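Local coordinates for protein mRNA export factor GLE1 (Saccharomyces cerevisiae, PDB 6B4E) that serves as a component of the nuclear pore complex, acts in mRNA export and binds inositol hexakisphosphate, at residues Asp148-Arg153 / Asn164-Asn169; Glu260-Met265 / Val271-Leu276. All blocks are in the same frame, centred on the assembly; numbering follows the deposited sequence. Where two conformers were deposited one is given.

Overall arrangement
The two contacts follow one another along this C-terminal helical part of the protein, and no helix is common to both. Interaction 1 is a surface contact: the short helix 150-155 meets the loop that leads into helix 169-188. Interaction 2 is buried: the end of helix 225-264 packs against the start of helix 271-284, across a short connection. Their centres lie about 23 Å apart, and their nearest atoms about 9 Å. Chemistry differs with place. At the surface an arginine lies flat on a tryptophan, with charged groups close by. In the buried contact a threonine methyl meets an alanine, with its carbonyl oxygen, and a leucine, and the hydroxyl bonds within its own helix.

Interaction 1: Asp148-Arg153 / Asn164-Asn169; sequences DTEKGR and NKWEDN
Arg153 lies along one face of the Trp166 indole, and aliphatic and charged parts both take part. Arg153 CB sits 3.5 Å from the centroid of the six-membered ring of Trp166, a CH-pi contact. Arg153 CG lies over the CZ2-CE2 side of the ring, 3.6 Å from Trp166 CZ2. The chain bends at CB-CG (chi2 -90°), which carries it along the indole instead of off it.

The charged end makes a cation-pi stack. Arg153 CZ stands 4.5 Å from the centroid of the five-membered ring of Trp166, 21° off its normal, and the planes are only 20° apart. Arg153 NH1 lies 3.9 Å from Trp166 CG. NE of Arg153 is hydrogen-bonded to Ile147 O, which helps fix the guanidinium.

Glu150 adds a lesser van der Waals contact. Its backbone O is 3.8 Å from Trp166 CH2, oblique to the ring, and its side-chain CG is 4.1 Å from Trp166 CZ2. The carboxylate plane stands nearly perpendicular to the indole. Its OE2 forms a salt bridge with Arg160 NH2. Arg160 also makes a cation-pi contact with Trp166, and Arg153 makes a second one, with Trp158.

An alanine in place of Trp166 would probably leave the Arg153 guanidinium without its flat support and open a gap beside CB. The contact therefore holds loop to helix through stacking and dispersion, with charge attraction to the indole added.

Interaction 2: Glu260-Met265 / Val271-Leu276; sequences ELTSRM and VGAARL
This is a small apolar helix-to-helix contact, Thr262 against Ala273 and Leu276, where two consecutive helices meet. Residues 260-264 end helix 225-264. Residues 271-276 begin helix 271-284. A short connection turns the chain back between them, and the two helices run roughly antiparallel as a helical hairpin. The backbones come close: Thr262 CA and Ala273 CA are 5.5 Å apart.

The methyl of Thr262 does the touching. Its CG2 lies 3.7 Å from Ala273 O, a van der Waals approach to the backbone. The same CG2 is 4.2 Å from Ala273 CB. On the next turn it meets Leu276 CD2 at 4.1 Å. Leu276 has CG opposite its own backbone N (chi1 -169°), and its CD2 branch is the one that extends to Thr262.

The threonine is split by its first torsion. With chi1 at 59°, OG1 lies between the backbone N and the carbonyl carbon, while CG2 takes the place anti to that carbon. OG1 donates to Gly258 O, its strongest partner, and shares with Glu259 O. The hydroxyl is thus turned back to its own helix, and the methyl is left to face the second helix.

Phe228, from earlier in helix 225-264, touches both Thr262 and Ala273. Gly272 N is hydrogen-bonded to Asn225 OD1, and Arg275 forms a salt bridge with Asp236. Apolar side chains of the other protein chain in the assembly pack on Glu260, Leu261 and Arg264.

The small side chain of Ala273 is consistent with the close backbone approach, and a threonine with its hydroxyl already bonded can serve here as an apolar residue. The two segments are held to each other by van der Waals packing and the burial of apolar groups, with no polar bond between them.

Interaction 1: Asp148-Arg153 / Asn164-Asn169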
ATOM      1  N   ASP A 148      13.841  17.773  -3.892  0.59 59.93           N
ATOM      2  CA  ASP A 148      14.670  18.948  -3.654  0.59 56.41           C
ATOM      3  C   ASP A 148      13.837  20.219  -3.580  0.59 64.95           C
ATOM      4  O   ASP A 148      14.179  21.132  -2.821  0.59 69.74           O
ATOM      5  CB  ASP A 148      15.729  19.066  -4.752  0.59 44.25           C
ATOM      6  CG  ASP A 148      16.465  17.758  -4.986  0.59 53.77           C
ATOM      7  OD1 ASP A 148      17.202  17.315  -4.079  0.59 51.04           O
ATOM      8  OD2 ASP A 148      16.299  17.169  -6.076  0.59 59.05           O
ATOM      9  N   THR A 149      12.752  20.291  -4.345  0.59 53.92           N
ATOM     10  CA  THR A 149      11.859  21.441  -4.335  0.59 78.89           C
ATOM     11  C   THR A 149      10.710  21.223  -3.355  0.59 47.62           C
ATOM     12  O   THR A 149      10.360  20.093  -3.008  0.59 57.77           O
ATOM     13  CB  THR A 149      11.294  21.711  -5.733  0.59 63.84           C
ATOM     14  OG1 THR A 149      10.379  20.671  -6.095  0.59 53.27           O
ATOM     15  CG2 THR A 149      12.414  21.792  -6.766  0.59 55.22           C
ATOM     16  N   GLU A 150      10.116  22.337  -2.916  1.00 42.41           N
ATOM     17  CA  GLU A 150       9.006  22.264  -1.967  1.00 43.63           C
ATOM     18  C   GLU A 150       7.819  21.521  -2.570  1.00 44.54           C
ATOM     19  O   GLU A 150       7.173  20.708  -1.892  1.00 48.93           O
ATOM     20  CB  GLU A 150       8.589  23.672  -1.529  1.00 45.74           C
ATOM     21  CG  GLU A 150       7.276  23.717  -0.744  1.00 84.77           C
ATOM     22  CD  GLU A 150       7.000  25.077  -0.122  1.00115.17           C
ATOM     23  OE1 GLU A 150       7.412  26.100  -0.715  1.00100.54           O
ATOM     24  OE2 GLU A 150       6.372  25.118   0.960  1.00104.47           O
ATOM     25  N   LYS A 151       7.529  21.774  -3.847  1.00 44.43           N
ATOM     26  CA  LYS A 151       6.408  21.106  -4.503  1.00 43.26           C
ATOM     27  C   LYS A 151       6.633  19.601  -4.584  1.00 54.87           C
ATOM     28  O   LYS A 151       5.699  18.814  -4.409  1.00 36.96           O
ATOM     29  CB  LYS A 151       6.204  21.682  -5.904  1.00 48.51           C
ATOM     30  CG  LYS A 151       5.107  21.005  -6.705  1.00 71.56           C
ATOM     31  CD  LYS A 151       3.787  21.058  -5.971  1.00 82.85           C
ATOM     32  CE  LYS A 151       2.670  20.492  -6.814  1.00 79.86           C
ATOM     33  NZ  LYS A 151       1.393  20.449  -6.059  1.00100.81           N
ATOM     34  N   GLY A 152       7.860  19.177  -4.872  1.00 46.10           N
ATOM     35  CA  GLY A 152       8.139  17.749  -4.928  1.00 34.64           C
ATOM     36  C   GLY A 152       7.952  17.068  -3.585  1.00 39.70           C
ATOM     37  O   GLY A 152       7.341  15.997  -3.497  1.00 33.88           O
ATOM     38  N   ARG A 153       8.474  17.682  -2.520  1.00 45.76           N
ATOM     39  CA  ARG A 153       8.257  17.176  -1.168  1.00 45.92           C
ATOM     40  C   ARG A 153       6.781  16.925  -0.911  1.00 43.05           C
ATOM     41  O   ARG A 153       6.385  15.849  -0.453  1.00 40.89           O
ATOM     42  CB  ARG A 153       8.800  18.179  -0.145  1.00 48.09           C
ATOM     43  CG  ARG A 153      10.297  18.253  -0.089  1.00 48.19           C
ATOM     44  CD  ARG A 153      10.827  17.263   0.907  1.00 40.39           C
ATOM     45  NE  ARG A 153      12.281  17.303   0.971  1.00 51.88           N
ATOM     46  CZ  ARG A 153      12.991  16.914   2.020  1.00 59.60           C
ATOM     47  NH1 ARG A 153      12.383  16.466   3.113  1.00 51.24           N
ATOM     48  NH2 ARG A 153      14.313  16.988   1.987  1.00 93.72           N
ATOM     49  N   ASN A 164       8.174  26.047   7.335  1.00 60.52           N
ATOM     50  CA  ASN A 164       9.410  25.878   6.572  1.00 89.07           C
ATOM     51  C   ASN A 164      10.407  24.905   7.210  1.00 96.10           C
ATOM     52  O   ASN A 164      11.607  24.987   6.937  1.00102.54           O
ATOM     53  CB  ASN A 164      10.083  27.230   6.308  1.00110.82           C
ATOM     54  CG  ASN A 164       9.300  28.081   5.328  1.00119.93           C
ATOM     55  OD1 ASN A 164       8.411  27.584   4.629  1.00 86.07           O
ATOM     56  ND2 ASN A 164       9.629  29.366   5.263  1.00131.87           N
ATOM     57  N   LYS A 165       9.946  23.964   8.033  1.00 44.72           N
ATOM     58  CA  LYS A 165      10.753  22.817   8.454  1.00 43.36           C
ATOM     59  C   LYS A 165       9.982  21.544   8.146  1.00 45.68           C
ATOM     60  O   LYS A 165       8.857  21.371   8.618  1.00 40.87           O
ATOM     61  CB  LYS A 165      11.092  22.875   9.943  1.00 48.85           C
ATOM     62  CG  LYS A 165      12.089  21.824  10.403  1.00 65.58           C
ATOM     63  CD  LYS A 165      12.504  22.085  11.852  1.00 57.92           C
ATOM     64  CE  LYS A 165      13.822  21.425  12.214  1.00 68.71           C
ATOM     65  NZ  LYS A 165      14.285  21.878  13.569  1.00 77.16           N
ATOM     66  N   TRP A 166      10.590  20.661   7.362  1.00 41.46           N
ATOM     67  CA  TRP A 166       9.975  19.384   7.036  1.00 39.43           C
ATOM     68  C   TRP A 166      10.010  18.445   8.236  1.00 43.05           C
ATOM     69  O   TRP A 166      10.838  18.588   9.144  1.00 36.33           O
ATOM     70  CB  TRP A 166      10.688  18.744   5.846  1.00 44.07           C
ATOM     71  CG  TRP A 166      10.519  19.536   4.602  1.00 46.06           C
ATOM     72  CD1 TRP A 166      11.452  20.321   3.992  1.00 75.20           C
ATOM     73  CD2 TRP A 166       9.326  19.649   3.825  1.00 67.69           C
ATOM     74  NE1 TRP A 166      10.913  20.910   2.874  1.00 51.29           N
ATOM     75  CE2 TRP A 166       9.607  20.512   2.750  1.00 49.20           C
ATOM     76  CE3 TRP A 166       8.044  19.098   3.933  1.00 41.82           C
ATOM     77  CZ2 TRP A 166       8.656  20.834   1.788  1.00 76.98           C
ATOM     78  CZ3 TRP A 166       7.107  19.421   2.983  1.00 69.13           C
ATOM     79  CH2 TRP A 166       7.415  20.279   1.924  1.00 57.67           C
ATOM     80  N   GLU A 167       9.076  17.492   8.242  1.00 33.59           N
ATOM     81  CA  GLU A 167       9.071  16.468   9.275  1.00 49.07           C
ATOM     82  C   GLU A 167      10.358  15.661   9.169  1.00 31.85           C
ATOM     83  O   GLU A 167      10.947  15.531   8.089  1.00 31.12           O
ATOM     84  CB  GLU A 167       7.833  15.569   9.141  1.00 54.06           C
ATOM     85  CG  GLU A 167       8.040  14.315   8.321  1.00 37.81           C
ATOM     86  CD  GLU A 167       6.754  13.524   8.056  1.00 38.59           C
ATOM     87  OE1 GLU A 167       6.300  12.757   8.936  1.00 33.08           O
ATOM     88  OE2 GLU A 167       6.222  13.650   6.940  1.00 32.69           O
ATOM     89  N   ASP A 168      10.833  15.156  10.303  1.00 37.51           N
ATOM     90  CA  ASP A 168      12.134  14.513  10.259  1.00 34.84           C
ATOM     91  C   ASP A 168      12.052  13.237   9.432  1.00 31.00           C
ATOM     92  O   ASP A 168      10.973  12.683   9.184  1.00 31.69           O
ATOM     93  CB  ASP A 168      12.677  14.238  11.664  1.00 53.11           C
ATOM     94  CG  ASP A 168      11.712  13.485  12.549  1.00 51.14           C
ATOM     95  OD1 ASP A 168      11.603  12.252  12.377  1.00 71.82           O
ATOM     96  OD2 ASP A 168      11.124  14.115  13.462  1.00 56.49           O
ATOM     97  N   ASN A 169      13.218  12.816   8.941  1.00 30.19           N
ATOM     98  CA  ASN A 169      13.269  11.697   8.008  1.00 26.60           C
ATOM     99  C   ASN A 169      12.708  10.429   8.629  1.00 27.25           C
ATOM    100  O   ASN A 169      12.002   9.665   7.961  1.00 26.47           O
ATOM    101  CB  ASN A 169      14.707  11.475   7.546  1.00 31.04           C
ATOM    102  CG  ASN A 169      15.154  12.500   6.526  1.00 50.93           C
ATOM    103  OD1 ASN A 169      14.396  13.381   6.154  1.00 42.83           O
ATOM    104  ND2 ASN A 169      16.393  12.390   6.074  1.00 41.35           N
TER

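Interaction 2: Glu260-Met265 / Val271-Leu276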
ATOM      1  N   GLU A 260      21.069  -5.714  -6.414  1.00 25.91           N
ATOM      2  CA  GLU A 260      21.494  -4.722  -7.398  1.00 28.17           C
ATOM      3  C   GLU A 260      21.135  -3.304  -6.971  1.00 26.07           C
ATOM      4  O   GLU A 260      21.975  -2.405  -7.018  1.00 28.56           O
ATOM      5  CB  GLU A 260      20.886  -5.050  -8.766  1.00 30.07           C
ATOM      6  CG  GLU A 260      21.372  -4.162  -9.905  1.00 58.24           C
ATOM      7  CD  GLU A 260      22.880  -4.269 -10.154  1.00 53.65           C
ATOM      8  OE1 GLU A 260      23.427  -3.404 -10.872  1.00 80.46           O
ATOM      9  OE2 GLU A 260      23.518  -5.215  -9.635  1.00 48.60           O
ATOM     10  N   LEU A 261      19.887  -3.073  -6.571  1.00 24.57           N
ATOM     11  CA  LEU A 261      19.481  -1.722  -6.198  1.00 27.23           C
ATOM     12  C   LEU A 261      20.256  -1.230  -4.976  1.00 26.36           C
ATOM     13  O   LEU A 261      20.729  -0.088  -4.950  1.00 26.59           O
ATOM     14  CB  LEU A 261      17.973  -1.697  -5.958  1.00 21.61           C
ATOM     15  CG  LEU A 261      17.341  -0.325  -5.728  1.00 24.93           C
ATOM     16  CD1 LEU A 261      17.541   0.595  -6.923  1.00 33.53           C
ATOM     17  CD2 LEU A 261      15.870  -0.497  -5.432  1.00 28.12           C
ATOM     18  N   THR A 262      20.418  -2.079  -3.961  1.00 24.35           N
ATOM     19  CA  THR A 262      21.195  -1.675  -2.789  1.00 26.21           C
ATOM     20  C   THR A 262      22.660  -1.434  -3.154  1.00 29.16           C
ATOM     21  O   THR A 262      23.287  -0.496  -2.643  1.00 27.61           O
ATOM     22  CB  THR A 262      21.094  -2.732  -1.685  1.00 23.56           C
ATOM     23  OG1 THR A 262      21.575  -3.985  -2.177  1.00 26.06           O
ATOM     24  CG2 THR A 262      19.681  -2.912  -1.231  1.00 24.47           C
ATOM     25  N   SER A 263      23.231  -2.283  -4.020  1.00 22.84           N
ATOM     26  CA  SER A 263      24.628  -2.105  -4.422  1.00 30.09           C
ATOM     27  C   SER A 263      24.829  -0.773  -5.125  1.00 34.12           C
ATOM     28  O   SER A 263      25.822  -0.071  -4.885  1.00 27.83           O
ATOM     29  CB  SER A 263      25.081  -3.246  -5.344  1.00 35.14           C
ATOM     30  OG  SER A 263      25.426  -4.415  -4.630  1.00 90.86           O
ATOM     31  N   ARG A 264      23.909  -0.417  -6.021  1.00 27.84           N
ATOM     32  CA  ARG A 264      24.075   0.793  -6.813  1.00 38.83           C
ATOM     33  C   ARG A 264      23.998   2.054  -5.966  1.00 46.56           C
ATOM     34  O   ARG A 264      24.541   3.086  -6.373  1.00 34.01           O
ATOM     35  CB  ARG A 264      23.017   0.835  -7.918  1.00 35.46           C
ATOM     36  CG  ARG A 264      23.181  -0.267  -8.955  1.00 39.15           C
ATOM     37  CD  ARG A 264      24.363  -0.012  -9.858  1.00 37.21           C
ATOM     38  NE  ARG A 264      24.195   1.210 -10.637  1.00 34.28           N
ATOM     39  CZ  ARG A 264      23.569   1.275 -11.808  1.00 60.82           C
ATOM     40  NH1 ARG A 264      23.476   2.435 -12.439  1.00 88.28           N
ATOM     41  NH2 ARG A 264      23.037   0.188 -12.347  1.00 79.76           N
ATOM     42  N   MET A 265      23.331   1.995  -4.806  1.00 30.39           N
ATOM     43  CA  MET A 265      23.185   3.134  -3.908  1.00 29.50           C
ATOM     44  C   MET A 265      24.065   3.015  -2.671  1.00 37.23           C
ATOM     45  O   MET A 265      23.834   3.726  -1.693  1.00 32.41           O
ATOM     46  CB  MET A 265      21.726   3.291  -3.471  1.00 26.91           C
ATOM     47  CG  MET A 265      20.693   3.291  -4.598  1.00 40.62           C
ATOM     48  SD  MET A 265      20.974   4.571  -5.855  1.00 42.17           S
ATOM     49  CE  MET A 265      20.755   6.038  -4.892  1.00 36.16           C
ATOM     50  N   VAL A 271      19.992   3.572   5.610  1.00 26.01           N
ATOM     51  CA  VAL A 271      19.669   2.586   6.642  1.00 21.49           C
ATOM     52  C   VAL A 271      18.690   1.553   6.095  1.00 23.21           C
ATOM     53  O   VAL A 271      18.814   0.350   6.372  1.00 22.66           O
ATOM     54  CB  VAL A 271      19.110   3.293   7.894  1.00 23.49           C
ATOM     55  CG1 VAL A 271      18.532   2.291   8.881  1.00 29.50           C
ATOM     56  CG2 VAL A 271      20.205   4.118   8.545  1.00 30.55           C
ATOM     57  N   GLY A 272      17.714   2.003   5.304  1.00 22.32           N
ATOM     58  CA  GLY A 272      16.760   1.078   4.707  1.00 23.18           C
ATOM     59  C   GLY A 272      17.392   0.104   3.733  1.00 22.69           C
ATOM     60  O   GLY A 272      16.950  -1.051   3.624  1.00 20.97           O
ATOM     61  N   ALA A 273      18.432   0.546   3.013  1.00 20.57           N
ATOM     62  CA  ALA A 273      19.112  -0.337   2.080  1.00 22.11           C
ATOM     63  C   ALA A 273      19.869  -1.426   2.825  1.00 23.86           C
ATOM     64  O   ALA A 273      19.842  -2.593   2.420  1.00 24.36           O
ATOM     65  CB  ALA A 273      20.055   0.464   1.189  1.00 25.19           C
ATOM     66  N   ALA A 274      20.527  -1.067   3.923  1.00 21.22           N
ATOM     67  CA  ALA A 274      21.209  -2.066   4.749  1.00 23.26           C
ATOM     68  C   ALA A 274      20.236  -3.130   5.235  1.00 20.58           C
ATOM     69  O   ALA A 274      20.556  -4.329   5.221  1.00 21.63           O
ATOM     70  CB  ALA A 274      21.894  -1.384   5.932  1.00 29.35           C
ATOM     71  N   ARG A 275      19.037  -2.716   5.654  1.00 21.54           N
ATOM     72  CA  ARG A 275      18.061  -3.690   6.132  1.00 19.59           C
ATOM     73  C   ARG A 275      17.538  -4.561   4.995  1.00 15.57           C
ATOM     74  O   ARG A 275      17.310  -5.765   5.182  1.00 20.34           O
ATOM     75  CB  ARG A 275      16.897  -3.004   6.836  1.00 21.48           C
ATOM     76  CG  ARG A 275      16.112  -4.021   7.663  1.00 26.86           C
ATOM     77  CD  ARG A 275      15.096  -3.365   8.549  1.00 36.79           C
ATOM     78  NE  ARG A 275      13.815  -3.233   7.868  1.00 27.89           N
ATOM     79  CZ  ARG A 275      12.942  -4.221   7.730  1.00 30.90           C
ATOM     80  NH1 ARG A 275      11.799  -4.004   7.103  1.00 23.79           N
ATOM     81  NH2 ARG A 275      13.214  -5.430   8.212  1.00 28.18           N
ATOM     82  N   LEU A 276      17.324  -3.977   3.813  1.00 18.72           N
ATOM     83  CA  LEU A 276      16.871  -4.784   2.682  1.00 22.76           C
ATOM     84  C   LEU A 276      17.917  -5.826   2.317  1.00 21.58           C
ATOM     85  O   LEU A 276      17.583  -6.968   1.986  1.00 21.37           O
ATOM     86  CB  LEU A 276      16.563  -3.895   1.476  1.00 21.49           C
ATOM     87  CG  LEU A 276      15.829  -4.572   0.314  1.00 20.86           C
ATOM     88  CD1 LEU A 276      14.478  -5.111   0.756  1.00 24.05           C
ATOM     89  CD2 LEU A 276      15.636  -3.608  -0.860  1.00 23.67           C
TER